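Local coordinates for protein nicotinate phosphoribosyltransferase (Porphyromonas gingivalis, PDB 2IM5) that probably catalyses the ATP-assisted synthesis of nicotinate mononucleotide from nicotinate and phosphoribosyl pyrophosphate, a step of NAD biosynthesis, at residues I281-A286 / A321-A326; R289-E292 / D296-I299; E44-L49 / A125-L130. All coordinates share one frame; numbering follows the deposited sequence.

Contact 1: I281-A286 / A321-A326; sequences IFIEKA and AGRIKA
I283 on a helix turn and I324, just before strand 325-330, mark the closest backbone approach, with CA atoms 8.2 Å apart. Segment 281-286 is helical throughout. Segment 321-326 is a loop that enters the strand at K325. Side chains bridge the gap through a charged pair and an apolar one.

E284 and R323 are the charged pair. Their side chains meet at about a right angle, and the carboxylate lies at the guanidinium edge with the two planes 24° apart. NH2 of R323 donates to OE1 of E284 at 3.1 Å, on the syn side and somewhat out of the carboxylate plane. NH1 faces OE2 in the same salt bridge, but that modelled distance is too short to trust. The E284 chain bends at chi2 (-49°), which turns its carboxylate toward the arginine although its CB points away.

CG2 of I283 approaches the guanidinium obliquely, 3.7 Å from NH1 of R323, and lies 4.4 Å from CG2 of I324.

The contact belongs to the parallel-stranded alpha/beta domain. I283 also packs on L319 and C320 of helix 310-320, while I324 reaches I302 of strand 301-304. Helix 279-292 is thereby joined to the entrance of strand 325-330.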
loop_
_atom_site.group_PDB
_atom_site.type_symbol
_atom_site.label_atom_id
_atom_site.label_comp_id
_atom_site.label_asym_id
_atom_site.label_seq_id
_atom_site.Cartn_x
_atom_site.Cartn_y
_atom_site.Cartn_z
ATOM N N ILE A 281 -0.184 8.753 20.382
ATOM C CA ILE A 281 1.232 8.689 20.714
ATOM C C ILE A 281 2.052 9.147 19.504
ATOM O O ILE A 281 3.044 9.861 19.649
ATOM C CB ILE A 281 1.635 7.253 21.117
ATOM C CG1 ILE A 281 1.039 6.932 22.492
ATOM C CG2 ILE A 281 3.152 7.108 21.143
ATOM C CD1 ILE A 281 1.239 5.503 22.929
ATOM N N PHE A 282 1.623 8.746 18.311
ATOM C CA PHE A 282 2.319 9.130 17.088
ATOM C C PHE A 282 2.275 10.652 16.924
ATOM O O PHE A 282 3.278 11.279 16.578
ATOM C CB PHE A 282 1.663 8.475 15.871
ATOM C CG PHE A 282 2.346 8.797 14.576
ATOM C CD1 PHE A 282 3.414 8.021 14.125
ATOM C CD2 PHE A 282 1.937 9.890 13.814
ATOM C CE1 PHE A 282 4.068 8.329 12.927
ATOM C CE2 PHE A 282 2.580 10.208 12.623
ATOM C CZ PHE A 282 3.649 9.425 12.176
ATOM N N ILE A 283 1.109 11.245 17.173
ATOM C CA ILE A 283 0.956 12.691 17.042
ATOM C C ILE A 283 1.938 13.443 17.943
ATOM O O ILE A 283 2.557 14.425 17.514
ATOM C CB ILE A 283 -0.491 13.120 17.366
ATOM C CG1 ILE A 283 -1.440 12.521 16.323
ATOM C CG2 ILE A 283 -0.595 14.635 17.388
ATOM C CD1 ILE A 283 -2.907 12.667 16.650
ATOM N N GLU A 284 2.093 12.981 19.180
ATOM C CA GLU A 284 3.019 13.617 20.124
ATOM C C GLU A 284 4.455 13.563 19.615
ATOM O O GLU A 284 5.158 14.572 19.620
ATOM C CB GLU A 284 2.979 12.935 21.496
ATOM C CG GLU A 284 1.655 13.031 22.224
ATOM C CD GLU A 284 1.116 14.447 22.268
ATOM O OE1 GLU A 284 1.880 15.375 22.629
ATOM O OE2 GLU A 284 -0.077 14.623 21.942
ATOM N N LYS A 285 4.896 12.377 19.194
ATOM C CA LYS A 285 6.257 12.204 18.689
ATOM C C LYS A 285 6.529 13.122 17.505
ATOM O O LYS A 285 7.558 13.794 17.453
ATOM C CB LYS A 285 6.493 10.753 18.260
ATOM C CG LYS A 285 6.467 9.739 19.394
ATOM C CD LYS A 285 6.613 8.318 18.857
ATOM C CE LYS A 285 6.685 7.285 19.978
ATOM N NZ LYS A 285 6.626 5.885 19.425
ATOM N N ALA A 286 5.597 13.152 16.559
ATOM C CA ALA A 286 5.731 13.978 15.363
ATOM C C ALA A 286 5.844 15.459 15.716
ATOM O O ALA A 286 6.789 16.141 15.304
ATOM C CB ALA A 286 4.536 13.757 14.446
ATOM N N ALA A 321 -6.657 18.563 16.029
ATOM C CA ALA A 321 -7.141 19.941 16.037
ATOM C C ALA A 321 -6.180 20.917 16.707
ATOM O O ALA A 321 -5.816 20.746 17.867
ATOM C CB ALA A 321 -8.502 20.006 16.710
ATOM N N GLY A 322 -5.761 21.929 15.957
ATOM C CA GLY A 322 -4.863 22.939 16.484
ATOM C C GLY A 322 -3.404 22.550 16.646
ATOM O O GLY A 322 -2.622 23.334 17.176
ATOM N N ARG A 323 -3.015 21.361 16.191
ATOM C CA ARG A 323 -1.627 20.938 16.340
ATOM C C ARG A 323 -0.946 20.597 15.016
ATOM O O ARG A 323 0.190 20.997 14.759
ATOM C CB ARG A 323 -1.555 19.727 17.260
ATOM C CG ARG A 323 -2.438 19.832 18.484
ATOM C CD ARG A 323 -2.192 18.661 19.404
ATOM N NE ARG A 323 -0.849 18.720 19.963
ATOM C CZ ARG A 323 -0.235 17.691 20.533
ATOM N NH1 ARG A 323 -0.855 16.519 20.611
ATOM N NH2 ARG A 323 0.993 17.839 21.028
ATOM N N ILE A 324 -1.650 19.856 14.172
ATOM C CA ILE A 324 -1.099 19.440 12.892
ATOM C C ILE A 324 -2.278 19.023 12.024
ATOM O O ILE A 324 -3.304 18.592 12.545
ATOM C CB ILE A 324 -0.117 18.253 13.114
ATOM C CG1 ILE A 324 0.610 17.892 11.813
ATOM C CG2 ILE A 324 -0.881 17.052 13.665
ATOM C CD1 ILE A 324 1.802 16.978 12.043
ATOM N N LYS A 325 -2.145 19.161 10.710
ATOM C CA LYS A 325 -3.232 18.798 9.808
ATOM C C LYS A 325 -3.377 17.284 9.668
ATOM O O LYS A 325 -2.433 16.528 9.906
ATOM C CB LYS A 325 -3.016 19.460 8.445
ATOM C CG LYS A 325 -3.069 20.982 8.521
ATOM C CD LYS A 325 -2.668 21.647 7.220
ATOM C CE LYS A 325 -2.665 23.158 7.377
ATOM N NZ LYS A 325 -2.111 23.848 6.177
ATOM N N ALA A 326 -4.571 16.836 9.293
ATOM C CA ALA A 326 -4.810 15.405 9.160
ATOM C C ALA A 326 -5.651 14.994 7.959
ATOM O O ALA A 326 -6.542 15.716 7.527
ATOM C CB ALA A 326 -5.456 14.879 10.433
#

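Contact 2: R289-E292 / D296-I299; sequences RYEE and DPKI
P297 and Y290 bury the most surface here, and E291 adds a smaller share. P297 opens a short 3-10 segment just after the helix that carries Y290. The CA atoms of Y290 and P297 are 5.8 Å apart, so the chain doubles back tightly on the helix end.

The proline ring and the tyrosine side chain run past each other in opposite directions. CB of P297 touches CD2 of Y290 at 3.9 Å and is almost as near to CB of the tyrosine. P297 CD also sits beside Y290 CB, so the proline meets CB and CD2 of the tyrosine, obliquely to its ring, and not the hydroxyl end. Y290 holds CG opposite its carbonyl carbon (chi1 -84°), which sets CD2 beside the proline. E291 takes part through its aliphatic portion, with CG 4.3 Å from CD of P297. The contact is apolar throughout.

Each segment also has polar bonds within itself. D296 makes an Asx turn: its OD1 accepts from N of K298 at 3.2 Å, from above the carboxylate plane. N of I299 bonds to O of D296, closing the 3-10 turn round P297. On the helix, NH1 of R289 forms a salt bridge with OE1 of E292.

The arrangement is the turn of a beta-alpha-beta unit, where helix 279-292 ends and the chain heads into strand 301-304. Y290 also packs on F261, V295, K300 and I324, so the tyrosine touches both this turn and the residue just before strand 325-330.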
loop_
_atom_site.group_PDB
_atom_site.type_symbol
_atom_site.label_atom_id
_atom_site.label_comp_id
_atom_site.label_asym_id
_atom_site.label_seq_id
_atom_site.Cartn_x
_atom_site.Cartn_y
_atom_site.Cartn_z
ATOM N N ARG A 289 9.175 16.240 17.571
ATOM C CA ARG A 289 10.357 16.227 16.721
ATOM C C ARG A 289 10.388 17.438 15.789
ATOM O O ARG A 289 11.444 18.018 15.557
ATOM C CB ARG A 289 10.419 14.934 15.904
ATOM C CG ARG A 289 11.666 14.813 15.035
ATOM C CD ARG A 289 12.949 15.060 15.832
ATOM N NE ARG A 289 14.133 14.860 14.998
ATOM C CZ ARG A 289 15.350 15.313 15.290
ATOM N NH1 ARG A 289 15.557 16.002 16.404
ATOM N NH2 ARG A 289 16.357 15.080 14.461
ATOM N N TYR A 290 9.239 17.816 15.245
ATOM C CA TYR A 290 9.198 18.978 14.364
ATOM C C TYR A 290 9.664 20.225 15.109
ATOM O O TYR A 290 10.407 21.041 14.571
ATOM C CB TYR A 290 7.788 19.209 13.825
ATOM C CG TYR A 290 7.441 18.389 12.597
ATOM C CD1 TYR A 290 8.309 18.331 11.505
ATOM C CD2 TYR A 290 6.222 17.715 12.505
ATOM C CE1 TYR A 290 7.969 17.625 10.345
ATOM C CE2 TYR A 290 5.875 17.009 11.358
ATOM C CZ TYR A 290 6.751 16.965 10.279
ATOM O OH TYR A 290 6.402 16.261 9.138
ATOM N N GLU A 291 9.231 20.370 16.352
ATOM C CA GLU A 291 9.635 21.522 17.132
ATOM C C GLU A 291 11.115 21.484 17.473
ATOM O O GLU A 291 11.764 22.527 17.513
ATOM C CB GLU A 291 8.778 21.625 18.387
ATOM C CG GLU A 291 7.322 21.857 18.039
ATOM C CD GLU A 291 6.436 21.930 19.257
ATOM O OE1 GLU A 291 6.665 21.140 20.198
ATOM O OE2 GLU A 291 5.503 22.764 19.264
ATOM N N GLU A 292 11.655 20.291 17.704
ATOM C CA GLU A 292 13.077 20.164 18.005
ATOM C C GLU A 292 13.858 20.664 16.799
ATOM O O GLU A 292 14.897 21.312 16.932
ATOM C CB GLU A 292 13.456 18.701 18.257
ATOM C CG GLU A 292 13.215 18.208 19.664
ATOM C CD GLU A 292 13.404 16.704 19.778
ATOM O OE1 GLU A 292 14.198 16.144 18.980
ATOM O OE2 GLU A 292 12.769 16.090 20.668
ATOM N N ASP A 296 7.620 24.082 11.702
ATOM C CA ASP A 296 6.255 24.277 12.168
ATOM C C ASP A 296 5.335 23.106 11.840
ATOM O O ASP A 296 4.950 22.912 10.690
ATOM C CB ASP A 296 5.691 25.573 11.576
ATOM C CG ASP A 296 4.306 25.904 12.107
ATOM O OD1 ASP A 296 3.899 25.328 13.142
ATOM O OD2 ASP A 296 3.629 26.752 11.489
ATOM N N PRO A 297 4.960 22.318 12.856
ATOM C CA PRO A 297 4.081 21.165 12.647
ATOM C C PRO A 297 2.705 21.520 12.109
ATOM O O PRO A 297 2.056 20.705 11.451
ATOM C CB PRO A 297 4.017 20.519 14.032
ATOM C CG PRO A 297 4.233 21.664 14.955
ATOM C CD PRO A 297 5.328 22.446 14.278
ATOM N N LYS A 298 2.260 22.738 12.377
ATOM C CA LYS A 298 0.948 23.170 11.921
ATOM C C LYS A 298 0.814 23.240 10.404
ATOM O O LYS A 298 -0.293 23.150 9.874
ATOM C CB LYS A 298 0.592 24.514 12.557
ATOM C CG LYS A 298 0.462 24.417 14.064
ATOM C CD LYS A 298 0.109 25.748 14.702
ATOM C CE LYS A 298 -0.017 25.603 16.212
ATOM N NZ LYS A 298 -0.433 26.892 16.839
ATOM N N ILE A 299 1.927 23.390 9.695
ATOM C CA ILE A 299 1.856 23.441 8.246
ATOM C C ILE A 299 2.056 22.050 7.641
ATOM O O ILE A 299 1.978 21.874 6.425
ATOM C CB ILE A 299 2.904 24.416 7.645
ATOM C CG1 ILE A 299 4.315 23.865 7.849
ATOM C CG2 ILE A 299 2.765 25.788 8.293
ATOM C CD1 ILE A 299 5.411 24.749 7.280
#

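Contact 3: E44-L49 / A125-L130; sequences EEFAEL and AVISEL
The F46 ring points its edge at helix 120-134, with O of I127 and C of L130 both lying near the ring plane. CE1 is 3.8 Å from C of L130, and CZ is 3.9 Å from O of I127. Outside the two segments, F134 meets the ring edge-to-face, and F42 lies against it with planes about 30° apart. This is helix-helix packing in the N-terminal domain of the NAPRTase family, beside an antiparallel sheet. The short helical segments run at 129° to each other, nearer antiparallel than parallel, and their axes come no closer than 11.0 Å. Large side chains span that distance.

With chi1 at -176°, the F46 ring swings away from its own amide N and reaches the other helix. L130 crosses F46 obliquely, with its CB 3.9 Å from CE1 of F46. I127 adds its CG2 branch near CE2, a looser approach.

The helices themselves come nearest at L49 and L130, whose CA atoms are 7.7 Å apart. There L130 extends its CD1 branch toward the first helix. L130 also rests on V50 and E53, so it follows helix 44-56 beyond the segment.

On the sheet, F46 and I127 both touch L105 of strand 105-110, and A47 packs on V97 and I99 of strand 95-99. The two helices thus share one edge region of the sheet.

At the L49 end, CD1 of L130 meets CB of L49 at 4.1 Å and, nearer still, the backbone O of L49 at 3.8 Å.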
loop_
_atom_site.group_PDB
_atom_site.type_symbol
_atom_site.label_atom_id
_atom_site.label_comp_id
_atom_site.label_asym_id
_atom_site.label_seq_id
_atom_site.Cartn_x
_atom_site.Cartn_y
_atom_site.Cartn_z
ATOM N N GLU A 44 -5.963 -27.775 -3.189
ATOM C CA GLU A 44 -5.256 -27.696 -4.456
ATOM C C GLU A 44 -6.134 -27.159 -5.574
ATOM O O GLU A 44 -5.629 -26.566 -6.526
ATOM C CB GLU A 44 -4.707 -29.069 -4.852
ATOM C CG GLU A 44 -3.199 -29.202 -4.691
ATOM C CD GLU A 44 -2.427 -28.205 -5.548
ATOM O OE1 GLU A 44 -2.757 -28.069 -6.746
ATOM O OE2 GLU A 44 -1.488 -27.566 -5.027
ATOM N N GLU A 45 -7.445 -27.361 -5.475
ATOM C CA GLU A 45 -8.314 -26.861 -6.530
ATOM C C GLU A 45 -8.408 -25.343 -6.454
ATOM O O GLU A 45 -8.539 -24.683 -7.482
ATOM C CB GLU A 45 -9.705 -27.494 -6.467
ATOM C CG GLU A 45 -10.663 -26.891 -5.471
ATOM C CD GLU A 45 -12.085 -27.405 -5.665
ATOM O OE1 GLU A 45 -12.655 -27.200 -6.764
ATOM O OE2 GLU A 45 -12.630 -28.013 -4.719
ATOM N N PHE A 46 -8.339 -24.789 -5.246
ATOM C CA PHE A 46 -8.370 -23.337 -5.098
ATOM C C PHE A 46 -7.050 -22.807 -5.663
ATOM O O PHE A 46 -7.024 -21.825 -6.410
ATOM C CB PHE A 46 -8.487 -22.927 -3.630
ATOM C CG PHE A 46 -8.627 -21.447 -3.433
ATOM C CD1 PHE A 46 -9.845 -20.812 -3.667
ATOM C CD2 PHE A 46 -7.531 -20.672 -3.048
ATOM C CE1 PHE A 46 -9.975 -19.425 -3.522
ATOM C CE2 PHE A 46 -7.649 -19.286 -2.901
ATOM C CZ PHE A 46 -8.879 -18.664 -3.141
ATOM N N ALA A 47 -5.954 -23.477 -5.312
ATOM C CA ALA A 47 -4.636 -23.077 -5.791
ATOM C C ALA A 47 -4.652 -23.044 -7.311
ATOM O O ALA A 47 -4.062 -22.164 -7.935
ATOM C CB ALA A 47 -3.581 -24.057 -5.302
ATOM N N GLU A 48 -5.339 -24.010 -7.908
ATOM C CA GLU A 48 -5.429 -24.078 -9.357
ATOM C C GLU A 48 -6.245 -22.903 -9.903
ATOM O O GLU A 48 -5.968 -22.386 -10.984
ATOM C CB GLU A 48 -6.054 -25.406 -9.781
ATOM C CG GLU A 48 -5.973 -25.661 -11.267
ATOM C CD GLU A 48 -4.575 -25.425 -11.824
ATOM O OE1 GLU A 48 -3.598 -25.952 -11.242
ATOM O OE2 GLU A 48 -4.455 -24.715 -12.849
ATOM N N LEU A 49 -7.256 -22.483 -9.152
ATOM C CA LEU A 49 -8.064 -21.347 -9.578
ATOM C C LEU A 49 -7.178 -20.100 -9.582
ATOM O O LEU A 49 -7.283 -19.253 -10.464
ATOM C CB LEU A 49 -9.238 -21.132 -8.618
ATOM C CG LEU A 49 -10.335 -22.196 -8.616
ATOM C CD1 LEU A 49 -11.374 -21.849 -7.571
ATOM C CD2 LEU A 49 -10.967 -22.272 -9.998
ATOM N N ALA A 125 -5.935 -9.078 -4.525
ATOM C CA ALA A 125 -7.317 -8.777 -4.898
ATOM C C ALA A 125 -7.951 -10.004 -5.545
ATOM O O ALA A 125 -9.130 -10.274 -5.347
ATOM C CB ALA A 125 -7.362 -7.603 -5.863
ATOM N N VAL A 126 -7.161 -10.735 -6.327
ATOM C CA VAL A 126 -7.649 -11.934 -6.993
ATOM C C VAL A 126 -7.967 -13.021 -5.973
ATOM O O VAL A 126 -9.021 -13.654 -6.042
ATOM C CB VAL A 126 -6.614 -12.475 -7.995
ATOM C CG1 VAL A 126 -6.940 -13.925 -8.372
ATOM C CG2 VAL A 126 -6.617 -11.610 -9.240
ATOM N N ILE A 127 -7.056 -13.238 -5.031
ATOM C CA ILE A 127 -7.268 -14.251 -4.003
ATOM C C ILE A 127 -8.512 -13.922 -3.190
ATOM O O ILE A 127 -9.329 -14.798 -2.905
ATOM C CB ILE A 127 -6.047 -14.352 -3.064
ATOM C CG1 ILE A 127 -4.885 -14.998 -3.820
ATOM C CG2 ILE A 127 -6.397 -15.136 -1.809
ATOM C CD1 ILE A 127 -3.613 -15.068 -3.022
ATOM N N SER A 128 -8.658 -12.656 -2.825
ATOM C CA SER A 128 -9.803 -12.232 -2.041
ATOM C C SER A 128 -11.115 -12.483 -2.788
ATOM O O SER A 128 -12.025 -13.111 -2.255
ATOM C CB SER A 128 -9.674 -10.747 -1.686
ATOM O OG SER A 128 -10.761 -10.327 -0.880
ATOM N N GLU A 129 -11.207 -12.009 -4.027
ATOM C CA GLU A 129 -12.425 -12.193 -4.803
ATOM C C GLU A 129 -12.716 -13.675 -5.062
ATOM O O GLU A 129 -13.857 -14.113 -4.923
ATOM C CB GLU A 129 -12.348 -11.416 -6.130
ATOM C CG GLU A 129 -13.617 -11.524 -6.964
ATOM C CD GLU A 129 -13.802 -10.372 -7.945
ATOM O OE1 GLU A 129 -14.735 -10.451 -8.781
ATOM O OE2 GLU A 129 -13.027 -9.387 -7.881
ATOM N N LEU A 130 -11.689 -14.437 -5.436
ATOM C CA LEU A 130 -11.845 -15.868 -5.692
ATOM C C LEU A 130 -12.346 -16.583 -4.455
ATOM O O LEU A 130 -13.174 -17.476 -4.549
ATOM C CB LEU A 130 -10.517 -16.516 -6.087
ATOM C CG LEU A 130 -10.014 -16.456 -7.524
ATOM C CD1 LEU A 130 -8.698 -17.231 -7.605
ATOM C CD2 LEU A 130 -11.044 -17.064 -8.475
#

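From the N terminus, contact 3 comes first. It closes a loop of 75 residues between helices 44-56 and 120-134 in the N-terminal domain. The other two follow in the parallel-stranded alpha/beta part, consistent with a TIM-barrel-type fold. Both begin on helix 279-292. Contact 2 closes a three-residue turn, tying the helix end to the approach to strand 301-304. It lies within the span of contact 1, which ties the same helix to the start of strand 325-330. Their centres are 9 Å apart, and they touch where I324 CG1 packs on O of P297 at 3.2 Å. Contact 3 lies on the opposite side of the chain's centre, its centre about 41 Å from that of contact 1.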